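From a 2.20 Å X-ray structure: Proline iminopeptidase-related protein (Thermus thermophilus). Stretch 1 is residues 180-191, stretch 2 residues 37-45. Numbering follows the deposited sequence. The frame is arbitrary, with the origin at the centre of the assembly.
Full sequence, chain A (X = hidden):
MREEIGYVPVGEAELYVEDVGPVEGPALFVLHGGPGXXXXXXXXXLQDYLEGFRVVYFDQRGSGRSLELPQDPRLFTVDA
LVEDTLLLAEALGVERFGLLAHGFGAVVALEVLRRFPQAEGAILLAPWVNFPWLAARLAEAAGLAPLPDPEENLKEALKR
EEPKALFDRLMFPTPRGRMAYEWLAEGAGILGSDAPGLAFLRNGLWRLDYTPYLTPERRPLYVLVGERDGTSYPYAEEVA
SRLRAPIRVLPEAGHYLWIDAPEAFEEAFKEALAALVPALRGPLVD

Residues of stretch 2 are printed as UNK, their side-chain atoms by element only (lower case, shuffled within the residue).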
# COMPACT_ATOMS: atom_id res chain seq x y z
N ALA A 180 4.46 -16.49 9.97
CA ALA A 180 3.80 -15.51 10.83
C ALA A 180 2.74 -14.71 10.04
O ALA A 180 1.63 -14.46 10.54
CB ALA A 180 4.82 -14.59 11.46
N TYR A 181 3.07 -14.35 8.80
CA TYR A 181 2.14 -13.61 7.97
C TYR A 181 0.91 -14.48 7.65
O TYR A 181 -0.22 -14.04 7.79
CB TYR A 181 2.78 -13.10 6.68
CG TYR A 181 1.74 -12.62 5.73
CD1 TYR A 181 1.24 -11.33 5.83
CD2 TYR A 181 1.20 -13.47 4.76
CE1 TYR A 181 0.26 -10.89 4.99
CE2 TYR A 181 0.20 -13.03 3.91
CZ TYR A 181 -0.27 -11.73 4.04
OH TYR A 181 -1.25 -11.25 3.22
N GLU A 182 1.16 -15.71 7.23
CA GLU A 182 0.08 -16.57 6.76
C GLU A 182 -0.88 -16.93 7.90
O GLU A 182 -2.09 -16.94 7.71
CB GLU A 182 0.64 -17.82 6.09
CG GLU A 182 1.23 -17.53 4.72
CD GLU A 182 1.73 -18.78 4.01
OE1 GLU A 182 1.31 -19.90 4.38
OE2 GLU A 182 2.54 -18.63 3.07
N TRP A 183 -0.34 -17.15 9.09
CA TRP A 183 -1.16 -17.48 10.24
C TRP A 183 -2.05 -16.29 10.62
O TRP A 183 -3.22 -16.46 10.91
CB TRP A 183 -0.30 -17.90 11.43
CG TRP A 183 -1.09 -18.58 12.49
CD1 TRP A 183 -1.66 -17.99 13.59
CD2 TRP A 183 -1.43 -19.97 12.56
NE1 TRP A 183 -2.32 -18.94 14.34
CE2 TRP A 183 -2.20 -20.16 13.73
CE3 TRP A 183 -1.16 -21.08 11.74
CZ2 TRP A 183 -2.71 -21.41 14.10
CZ3 TRP A 183 -1.67 -22.32 12.11
CH2 TRP A 183 -2.43 -22.48 13.28
N LEU A 184 -1.49 -15.10 10.58
CA LEU A 184 -2.22 -13.88 10.90
C LEU A 184 -3.30 -13.62 9.84
O LEU A 184 -4.45 -13.36 10.19
CB LEU A 184 -1.24 -12.71 11.00
CG LEU A 184 -1.77 -11.34 11.41
CD1 LEU A 184 -2.45 -11.37 12.78
CD2 LEU A 184 -0.61 -10.35 11.40
N ALA A 185 -2.94 -13.72 8.57
CA ALA A 185 -3.84 -13.44 7.46
C ALA A 185 -5.02 -14.41 7.41
O ALA A 185 -6.17 -14.00 7.29
CB ALA A 185 -3.09 -13.48 6.13
N GLU A 186 -4.71 -15.70 7.47
CA GLU A 186 -5.73 -16.75 7.46
C GLU A 186 -6.61 -16.70 8.71
O GLU A 186 -7.80 -17.00 8.63
CB GLU A 186 -5.07 -18.13 7.37
CG GLU A 186 -4.38 -18.37 6.03
CD GLU A 186 -5.36 -18.39 4.89
OE1 GLU A 186 -6.46 -18.93 5.09
OE2 GLU A 186 -5.04 -17.84 3.81
N GLY A 187 -6.03 -16.32 9.84
CA GLY A 187 -6.78 -16.10 11.08
C GLY A 187 -7.90 -15.07 10.99
O GLY A 187 -8.86 -15.14 11.76
N ALA A 188 -7.77 -14.12 10.08
CA ALA A 188 -8.80 -13.09 9.88
C ALA A 188 -10.05 -13.67 9.23
O ALA A 188 -11.14 -13.14 9.40
CB ALA A 188 -8.25 -11.95 9.02
N GLY A 189 -9.88 -14.72 8.45
CA GLY A 189 -11.01 -15.38 7.80
C GLY A 189 -11.71 -14.46 6.80
O GLY A 189 -12.93 -14.46 6.72
N ILE A 190 -10.93 -13.66 6.08
CA ILE A 190 -11.49 -12.76 5.10
C ILE A 190 -11.46 -13.48 3.77
O ILE A 190 -10.43 -13.98 3.37
CB ILE A 190 -10.67 -11.46 5.02
CG1 ILE A 190 -10.80 -10.67 6.32
CG2 ILE A 190 -11.14 -10.61 3.84
CD1 ILE A 190 -9.70 -9.66 6.54
N LEU A 191 -12.62 -13.54 3.11
CA LEU A 191 -12.71 -14.03 1.74
C LEU A 191 -12.83 -12.82 0.82
O LEU A 191 -13.91 -12.26 0.67
CB LEU A 191 -13.90 -14.98 1.56
CG LEU A 191 -14.16 -15.56 0.15
CD1 LEU A 191 -13.01 -16.50 -0.29
CD2 LEU A 191 -15.51 -16.28 0.05
N UNK A 37 -6.37 -6.36 -2.11
CA UNK A 37 -6.00 -6.75 -0.77
C UNK A 37 -6.97 -6.22 0.27
O UNK A 37 -8.15 -5.94 -0.02
N UNK A 38 -6.46 -6.07 1.49
CA UNK A 38 -7.25 -5.55 2.60
C UNK A 38 -6.33 -5.00 3.68
O UNK A 38 -5.12 -5.20 3.59
c UNK A 38 -7.42 -7.77 3.85
c UNK A 38 -8.18 -6.64 3.16
o UNK A 38 -6.78 -7.57 4.88
n UNK A 38 -7.53 -8.98 3.30
N UNK A 39 -6.90 -4.36 4.69
CA UNK A 39 -6.15 -3.63 5.70
C UNK A 39 -5.94 -4.39 7.01
O UNK A 39 -5.50 -3.80 7.99
c UNK A 39 -6.83 -2.29 5.99
N UNK A 40 -6.24 -5.68 7.06
CA UNK A 40 -6.19 -6.41 8.33
C UNK A 40 -4.75 -6.54 8.87
O UNK A 40 -4.46 -6.14 10.00
c UNK A 40 -6.65 -9.97 11.91
c UNK A 40 -5.74 -9.43 9.76
c UNK A 40 -6.80 -8.56 9.50
c UNK A 40 -5.67 -10.14 10.95
c UNK A 40 -6.85 -7.78 8.21
c UNK A 40 -7.78 -8.40 10.48
o UNK A 40 -6.56 -10.68 13.08
c UNK A 40 -7.72 -9.10 11.68
N UNK A 41 -3.86 -7.11 8.07
CA UNK A 41 -2.48 -7.33 8.51
C UNK A 41 -1.77 -5.99 8.75
O UNK A 41 -1.01 -5.81 9.71
c UNK A 41 -2.14 -9.63 7.61
c UNK A 41 -1.71 -8.18 7.48
c UNK A 41 -0.20 -8.07 7.67
N UNK A 42 -2.07 -5.05 7.86
CA UNK A 42 -1.49 -3.73 7.93
C UNK A 42 -1.85 -3.04 9.23
O UNK A 42 -0.98 -2.49 9.91
c UNK A 42 -1.22 -1.66 6.37
c UNK A 42 0.28 -1.85 6.30
c UNK A 42 -1.96 -2.93 6.72
c UNK A 42 -1.77 -1.15 5.02
N UNK A 43 -3.11 -3.11 9.64
CA UNK A 43 -3.50 -2.54 10.93
C UNK A 43 -2.76 -3.20 12.10
O UNK A 43 -2.30 -2.51 13.01
c UNK A 43 -5.01 -2.66 11.16
n UNK A 43 -9.35 -1.79 14.16
n UNK A 43 -7.06 -1.89 14.30
c UNK A 43 -8.24 -1.74 14.88
n UNK A 43 -8.31 -1.51 16.18
c UNK A 43 -5.38 -2.35 12.60
c UNK A 43 -6.85 -2.16 12.87
N UNK A 44 -2.68 -4.53 12.09
CA UNK A 44 -2.01 -5.24 13.18
C UNK A 44 -0.54 -4.82 13.30
O UNK A 44 -0.01 -4.77 14.39
o UNK A 44 -5.53 -6.96 14.29
o UNK A 44 -3.66 -7.19 15.39
c UNK A 44 -2.13 -6.77 12.99
c UNK A 44 -4.30 -7.14 14.32
c UNK A 44 -3.55 -7.32 12.99
N UNK A 45 0.09 -4.51 12.18
CA UNK A 45 1.48 -4.07 12.18
C UNK A 45 1.73 -2.62 12.55
O UNK A 45 2.79 -2.29 13.09
O HOH W 1 -6.10 -11.26 5.24
O HOH W 2 -5.68 -13.18 12.59

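Position 37 has no side-chain atoms beyond its backbone and touches nothing on stretch 1; it is Gly37. Position 38 carries two carbons, the second bearing one oxygen and one nitrogen, and approaches Ile190; this short amide is Asn38. Its OD1 lies 4.0 Å from CD1 of Ile190, a van der Waals approach, and accepts a hydrogen bond from the backbone N of position 40 at 2.9 Å. An amide suits this place because its oxygen can take up an N-H at the start of a helix, while its nitrogen remains free to donate: ND2 makes a weak bond of 3.3 Å to water 1, which in turn donates weakly to O of Ala185 at 3.4 Å.

Position 39 has a single side-chain carbon pointing away from stretch 1, hence Ala39. It occupies the N-cap position, and the residue is buried.

Position 40 shows one carbon leading to a six-carbon ring that bears an oxygen, packed against Leu184, Ala188 and Ile190, so it is Tyr40. CB of Ala188 sits over one face of this ring, 3.5 Å from the ring centroid of Tyr40 and 7° off the ring normal, a CH-pi contact. CD1 of Leu184 packs 3.9 Å from CE2 of Tyr40, and CD1 of Ile190 reaches CB of Tyr40 at 3.8 Å. The ring thus offers an apolar surface, while OH of Tyr40 lies 2.7 Å from water 2; the same water donates to O of Leu184 at 2.7 Å.

Position 41 has three carbons, branched at the first, against Tyr181, Leu184 and Ala185: Val41. Its CG2 lies 3.8 Å from CE1 of Tyr181, and 4.2 Å from both CD2 of Leu184 and CB of Ala185. A compact branched side chain suits this buried site; the CA atoms of Ala185 and Val41 lie 6.3 Å apart.

Position 42, four carbons forked at the second, is Leu42, buried but out of reach of stretch 1. Position 43 has three carbons, a nitrogen, and a carbon carrying two more nitrogens, the guanidinium of Arg43; it too lies beyond reach and bonds outside the two stretches. Position 44 has three carbons, the third carrying two oxygens, and meets Leu184: Glu44. Its CB lies 4.2 Å from CD2 of Leu184, so the aliphatic base of an acidic residue meets the leucine. Position 45 lacks a side chain and makes no contact; it is Gly45.

The contact is chiefly apolar, burying 402 Å² summed over both stretches; their helix directions differ by 115°. No direct hydrogen bond crosses it; two waters link polar groups.

Stretch 2, residues 37-45: GNAYVLREG
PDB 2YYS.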